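PDB 6IL9: fructuronate-tagaturonate epimerase UxaE from Cohnella laeviribosi in complex with 1 glycerol from Cohnella laeviribosi, which catalyses the epimerisation that interconverts fructuronate and tagaturonate, probably at the zinc site of its TIM barrel. Local coordinates for residues E308-I313 / A434-H439; V16-R21 / Q32-E37. All blocks are in the same frame, centred on the assembly; numbering follows the deposited sequence.

Contact 1: E308-I313 / A434-H439; sequences EFQKGI and ARQLLH
Gln436 NE2 is gripped by two acceptors of the facing loop: it gives one N-H to the backbone O of Lys311 at 2.9 Å and the other to OE1 of Gln310 at 3.0 Å. Both acceptors lie close to the plane of the Gln436 amide, and the bond to Gln310 is nearly straight, 173° at the hydrogen. The two glutamine amides are almost coplanar. Gln310 NE2 passes the chain of bonds on to Glu308 OE1, which it meets from above the carboxylate plane at 2.9 Å, while Gln436 OE1 accepts from Thr409, so the rotation of the Gln436 amide is fixed from both ends. Methyl CD1 of Ile313 lies 3.8 Å from Gln436 NE2.

Next to it in the helix, Arg435 NE donates to Gly312 O at 2.9 Å, with the oxygen in the guanidinium plane; the bend at chi3 (68°) turns NE toward that oxygen, and NH2 goes on to a salt bridge with Asp347. Gly312 sits in the type II turn from Gln310 to Ile313, its positive phi suiting a residue without a side chain, and a CB there would point at the helix.

His439 supplies a flat wall. Lys311 CB lies over the centre of its ring, 3.5 Å from the centroid, a CH-pi contact; His439 CG, anti to its own backbone N (chi1 -170°), carries the ring to the loop. His439 NE2 bonds the phosphoserine at position 346. Two of the three bonds across the contact thus come from the neutral Gln436 amide and the third from Arg435 NE, whose guanidinium also reaches Asp347 and Met429 O, while the Lys311 ammonium turns away, to Ser344 and a bound glycerol near the zinc.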
loop_
_atom_site.group_PDB
_atom_site.type_symbol
_atom_site.label_atom_id
_atom_site.label_comp_id
_atom_site.label_asym_id
_atom_site.label_seq_id
_atom_site.Cartn_x
_atom_site.Cartn_y
_atom_site.Cartn_z
ATOM N N GLU A 308 8.558 13.545 10.883
ATOM C CA GLU A 308 7.628 12.442 11.098
ATOM C C GLU A 308 6.605 12.339 9.977
ATOM O O GLU A 308 6.077 13.349 9.503
ATOM C CB GLU A 308 6.876 12.583 12.421
ATOM C CG GLU A 308 7.768 12.659 13.634
ATOM C CD GLU A 308 6.941 12.757 14.900
ATOM O OE1 GLU A 308 6.090 11.870 15.112
ATOM O OE2 GLU A 308 7.136 13.723 15.663
ATOM N N PHE A 309 6.314 11.099 9.592
ATOM C CA PHE A 309 5.288 10.733 8.613
ATOM C C PHE A 309 4.257 9.891 9.347
ATOM O O PHE A 309 4.304 8.658 9.283
ATOM C CB PHE A 309 5.895 9.931 7.431
ATOM C CG PHE A 309 6.546 10.771 6.364
ATOM C CD1 PHE A 309 7.712 11.490 6.622
ATOM C CD2 PHE A 309 6.012 10.796 5.087
ATOM C CE1 PHE A 309 8.305 12.248 5.612
ATOM C CE2 PHE A 309 6.591 11.556 4.073
ATOM C CZ PHE A 309 7.745 12.285 4.346
ATOM N N GLN A 310 3.321 10.547 10.038
ATOM C CA GLN A 310 2.268 9.843 10.757
ATOM C C GLN A 310 1.069 9.604 9.846
ATOM O O GLN A 310 0.843 10.331 8.871
ATOM C CB GLN A 310 1.813 10.635 11.980
ATOM C CG GLN A 310 2.878 10.739 13.063
ATOM C CD GLN A 310 2.336 11.360 14.317
ATOM O OE1 GLN A 310 1.138 11.294 14.581
ATOM N NE2 GLN A 310 3.215 11.960 15.114
ATOM N N LYS A 311 0.288 8.580 10.191
ATOM C CA LYS A 311 -0.922 8.279 9.435
ATOM C C LYS A 311 -1.915 9.437 9.489
ATOM O O LYS A 311 -2.173 10.003 10.555
ATOM C CB LYS A 311 -1.604 7.025 9.989
ATOM C CG LYS A 311 -0.764 5.768 9.949
ATOM C CD LYS A 311 -0.249 5.495 8.547
ATOM C CE LYS A 311 0.367 4.090 8.476
ATOM N NZ LYS A 311 1.295 3.937 7.334
ATOM N N GLY A 312 -2.490 9.768 8.325
ATOM C CA GLY A 312 -3.688 10.585 8.238
ATOM C C GLY A 312 -3.451 12.066 8.077
ATOM O O GLY A 312 -4.394 12.807 7.747
ATOM N N ILE A 313 -2.222 12.526 8.286
ATOM C CA ILE A 313 -1.932 13.944 8.380
ATOM C C ILE A 313 -0.758 14.279 7.470
ATOM O O ILE A 313 -0.083 13.400 6.941
ATOM C CB ILE A 313 -1.624 14.344 9.830
ATOM C CG1 ILE A 313 -0.410 13.561 10.343
ATOM C CG2 ILE A 313 -2.857 14.094 10.705
ATOM C CD1 ILE A 313 0.197 14.214 11.619
ATOM N N ALA A 434 -9.166 13.912 14.519
ATOM C CA ALA A 434 -10.248 12.986 14.180
ATOM C C ALA A 434 -9.842 12.041 13.046
ATOM O O ALA A 434 -10.201 10.858 13.058
ATOM C CB ALA A 434 -11.516 13.757 13.806
ATOM N N ARG A 435 -9.109 12.544 12.045
ATOM C CA ARG A 435 -8.620 11.651 10.994
ATOM C C ARG A 435 -7.770 10.528 11.578
ATOM O O ARG A 435 -7.936 9.356 11.219
ATOM C CB ARG A 435 -7.828 12.430 9.940
ATOM C CG ARG A 435 -8.716 13.150 8.929
ATOM C CD ARG A 435 -7.886 13.866 7.873
ATOM N NE ARG A 435 -7.168 12.948 6.984
ATOM C CZ ARG A 435 -7.715 12.326 5.945
ATOM N NH1 ARG A 435 -8.998 12.518 5.662
ATOM N NH2 ARG A 435 -6.979 11.505 5.187
ATOM N N GLN A 436 -6.852 10.860 12.494
ATOM C CA GLN A 436 -6.016 9.808 13.069
ATOM C C GLN A 436 -6.841 8.840 13.907
ATOM O O GLN A 436 -6.578 7.631 13.907
ATOM C CB GLN A 436 -4.903 10.422 13.909
ATOM C CG GLN A 436 -3.907 11.198 13.061
ATOM C CD GLN A 436 -2.606 11.415 13.790
ATOM O OE1 GLN A 436 -2.598 11.848 14.944
ATOM N NE2 GLN A 436 -1.498 11.113 13.132
ATOM N N LEU A 437 -7.844 9.362 14.616
ATOM C CA LEU A 437 -8.714 8.529 15.437
ATOM C C LEU A 437 -9.371 7.448 14.595
ATOM O O LEU A 437 -9.372 6.270 14.969
ATOM C CB LEU A 437 -9.774 9.406 16.099
ATOM C CG LEU A 437 -10.948 8.704 16.777
ATOM C CD1 LEU A 437 -10.454 7.998 18.033
ATOM C CD2 LEU A 437 -12.057 9.707 17.096
ATOM N N LEU A 438 -9.933 7.837 13.448
ATOM C CA LEU A 438 -10.616 6.874 12.585
ATOM C C LEU A 438 -9.634 6.055 11.750
ATOM O O LEU A 438 -9.923 4.896 11.428
ATOM C CB LEU A 438 -11.618 7.603 11.677
ATOM C CG LEU A 438 -13.047 7.825 12.211
ATOM C CD1 LEU A 438 -13.779 6.512 12.376
ATOM C CD2 LEU A 438 -13.069 8.606 13.542
ATOM N N HIS A 439 -8.470 6.623 11.412
ATOM C CA HIS A 439 -7.515 5.932 10.542
ATOM C C HIS A 439 -7.052 4.640 11.194
ATOM O O HIS A 439 -7.071 3.573 10.576
ATOM C CB HIS A 439 -6.316 6.857 10.265
ATOM C CG HIS A 439 -5.369 6.373 9.201
ATOM N ND1 HIS A 439 -4.689 5.173 9.281
ATOM C CD2 HIS A 439 -4.958 6.961 8.050
ATOM C CE1 HIS A 439 -3.917 5.034 8.218
ATOM N NE2 HIS A 439 -4.058 6.108 7.455
#

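Contact 2: V16-R21 / Q32-E37; sequences VHVYPR and QMIKAE
Tyr19 turns the edge of its ring to the carbonyl oxygens of Met33 and Ile34: CD2 touches Met33 CG at 3.8 Å, and CE2 comes close to Ile34 O. Beyond them the hydroxyl rests on the aliphatic part of Lys35, with OH 3.4 Å from CD, so the ring fills the hollow between the Met33 and Lys35 side chains. Met33 SD stands obliquely to the ring, a Met-aromatic contact of 5.0 Å to the centroid, and CD2 of the His17 ring covers one face toward the rim.

The bumps on the other side are smaller. Val16 CG1, anti to the backbone N (chi1 170°), meets Ile34 CD1 at 3.8 Å, and Val18 CG2 meets Ile34 CG2 at 4.1 Å, where Val18 and Ile34 form a non-hydrogen-bonded antiparallel pair. Helix 2-12 packs against these residues.

The hairpin backbones are joined by Tyr19 N to Met33 O and Lys35 N to His17 O, both 3.0 Å. An alanine in place of Tyr19 would probably open a gap beside Met33 and Lys35 and leave Glu469 without its hydroxyl partner. Because Lys35 NZ also bridges to Glu469, phenol and ammonium share one carboxylate, which ties this hairpin to helix 469-487.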
loop_
_atom_site.group_PDB
_atom_site.type_symbol
_atom_site.label_atom_id
_atom_site.label_comp_id
_atom_site.label_asym_id
_atom_site.label_seq_id
_atom_site.Cartn_x
_atom_site.Cartn_y
_atom_site.Cartn_z
ATOM N N VAL A 16 -30.888 -3.772 -15.312
ATOM C CA VAL A 16 -29.760 -4.093 -14.443
ATOM C C VAL A 16 -28.560 -3.259 -14.868
ATOM O O VAL A 16 -28.274 -3.137 -16.064
ATOM C CB VAL A 16 -29.423 -5.598 -14.511
ATOM C CG1 VAL A 16 -28.106 -5.897 -13.814
ATOM C CG2 VAL A 16 -30.545 -6.413 -13.895
ATOM N N HIS A 17 -27.843 -2.704 -13.886
ATOM C CA HIS A 17 -26.668 -1.899 -14.189
ATOM C C HIS A 17 -25.556 -2.750 -14.795
ATOM O O HIS A 17 -25.144 -3.759 -14.214
ATOM C CB HIS A 17 -26.152 -1.203 -12.930
ATOM C CG HIS A 17 -24.994 -0.295 -13.196
ATOM N ND1 HIS A 17 -25.111 0.860 -13.943
ATOM C CD2 HIS A 17 -23.687 -0.393 -12.855
ATOM C CE1 HIS A 17 -23.929 1.444 -14.032
ATOM N NE2 HIS A 17 -23.048 0.705 -13.380
ATOM N N VAL A 18 -25.056 -2.327 -15.955
ATOM C CA VAL A 18 -23.930 -2.964 -16.632
ATOM C C VAL A 18 -22.754 -2.006 -16.566
ATOM O O VAL A 18 -22.902 -0.815 -16.863
ATOM C CB VAL A 18 -24.256 -3.301 -18.099
ATOM C CG1 VAL A 18 -23.044 -3.908 -18.786
ATOM C CG2 VAL A 18 -25.435 -4.248 -18.173
ATOM N N TYR A 19 -21.597 -2.519 -16.175
ATOM C CA TYR A 19 -20.409 -1.683 -16.145
ATOM C C TYR A 19 -19.883 -1.559 -17.569
ATOM O O TYR A 19 -19.500 -2.569 -18.163
ATOM C CB TYR A 19 -19.365 -2.270 -15.205
ATOM C CG TYR A 19 -19.786 -2.167 -13.748
ATOM C CD1 TYR A 19 -19.698 -0.959 -13.066
ATOM C CD2 TYR A 19 -20.296 -3.268 -13.069
ATOM C CE1 TYR A 19 -20.098 -0.855 -11.730
ATOM C CE2 TYR A 19 -20.688 -3.179 -11.735
ATOM C CZ TYR A 19 -20.588 -1.969 -11.073
ATOM O OH TYR A 19 -20.979 -1.873 -9.754
ATOM N N PRO A 20 -19.892 -0.361 -18.161
ATOM C CA PRO A 20 -19.750 -0.282 -19.621
ATOM C C PRO A 20 -18.377 -0.688 -20.114
ATOM O O PRO A 20 -18.263 -1.190 -21.239
ATOM C CB PRO A 20 -20.059 1.192 -19.922
ATOM C CG PRO A 20 -19.736 1.912 -18.660
ATOM C CD PRO A 20 -20.078 0.960 -17.541
ATOM N N ARG A 21 -17.335 -0.522 -19.302
ATOM C CA ARG A 21 -15.991 -0.892 -19.719
ATOM C C ARG A 21 -15.647 -2.345 -19.407
ATOM O O ARG A 21 -14.506 -2.761 -19.642
ATOM C CB ARG A 21 -14.969 0.040 -19.056
ATOM C CG ARG A 21 -15.102 1.509 -19.447
ATOM C CD ARG A 21 -14.097 2.352 -18.661
ATOM N NE ARG A 21 -14.131 3.779 -18.987
ATOM C CZ ARG A 21 -13.245 4.399 -19.768
ATOM N NH1 ARG A 21 -12.247 3.726 -20.331
ATOM N NH2 ARG A 21 -13.357 5.701 -19.988
ATOM N N GLN A 32 -19.250 -9.896 -19.166
ATOM C CA GLN A 32 -19.360 -8.530 -18.672
ATOM C C GLN A 32 -19.634 -8.590 -17.179
ATOM O O GLN A 32 -19.916 -9.653 -16.628
ATOM C CB GLN A 32 -20.466 -7.757 -19.392
ATOM C CG GLN A 32 -21.857 -8.278 -19.116
ATOM C CD GLN A 32 -22.893 -7.620 -20.003
ATOM O OE1 GLN A 32 -22.582 -7.156 -21.103
ATOM N NE2 GLN A 32 -24.128 -7.561 -19.527
ATOM N N MET A 33 -19.538 -7.430 -16.525
ATOM C CA MET A 33 -19.837 -7.297 -15.106
ATOM C C MET A 33 -21.082 -6.438 -14.921
ATOM O O MET A 33 -21.299 -5.467 -15.656
ATOM C CB MET A 33 -18.660 -6.669 -14.344
ATOM C CG MET A 33 -18.791 -6.746 -12.832
ATOM S SD MET A 33 -17.321 -6.152 -11.921
ATOM C CE MET A 33 -16.090 -7.114 -12.889
ATOM N N ILE A 34 -21.900 -6.809 -13.936
ATOM C CA ILE A 34 -23.141 -6.123 -13.633
ATOM C C ILE A 34 -23.212 -5.902 -12.130
ATOM O O ILE A 34 -22.416 -6.437 -11.358
ATOM C CB ILE A 34 -24.379 -6.919 -14.103
ATOM C CG1 ILE A 34 -24.475 -8.232 -13.320
ATOM C CG2 ILE A 34 -24.314 -7.179 -15.600
ATOM C CD1 ILE A 34 -25.830 -8.931 -13.447
ATOM N N LYS A 35 -24.206 -5.124 -11.718
ATOM C CA LYS A 35 -24.523 -4.999 -10.305
ATOM C C LYS A 35 -26.022 -5.156 -10.135
ATOM O O LYS A 35 -26.791 -4.469 -10.811
ATOM C CB LYS A 35 -24.066 -3.657 -9.737
ATOM C CG LYS A 35 -24.271 -3.569 -8.231
ATOM C CD LYS A 35 -23.608 -2.331 -7.678
ATOM C CE LYS A 35 -23.740 -2.250 -6.168
ATOM N NZ LYS A 35 -23.162 -0.950 -5.717
ATOM N N ALA A 36 -26.430 -6.073 -9.253
ATOM C CA ALA A 36 -27.844 -6.291 -8.964
ATOM C C ALA A 36 -28.044 -6.514 -7.472
ATOM O O ALA A 36 -27.337 -7.321 -6.866
ATOM C CB ALA A 36 -28.390 -7.490 -9.746
ATOM N N GLU A 37 -29.020 -5.810 -6.896
ATOM C CA GLU A 37 -29.377 -5.964 -5.483
ATOM C C GLU A 37 -28.155 -5.798 -4.586
ATOM O O GLU A 37 -27.925 -6.578 -3.662
ATOM C CB GLU A 37 -30.056 -7.310 -5.226
ATOM C CG GLU A 37 -31.485 -7.378 -5.726
ATOM C CD GLU A 37 -31.546 -7.478 -7.227
ATOM O OE1 GLU A 37 -31.868 -6.462 -7.879
ATOM O OE2 GLU A 37 -31.238 -8.565 -7.759
#

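How the contacts relate
Contacts 1 and 2 belong to different parts of one chain, their centres 35 Å apart and their nearest atoms about 22 Å, with no touch between them. Contact 2 closes before contact 1 opens: contact 2 joins neighbouring strands of the N-terminal antiparallel sheet, while contact 1 brings a barrel loop to a helix 121 residues further along. Contact 1 is the one near the metal: the side chain of Lys311 lies about 6 Å from the zinc held by His161, Asp273 and His343, and about 3 Å from a glycerol that probably came from the crystallisation liquor. Contact 2, 28 Å from the chain centre, is peripheral, against 15 Å for contact 1.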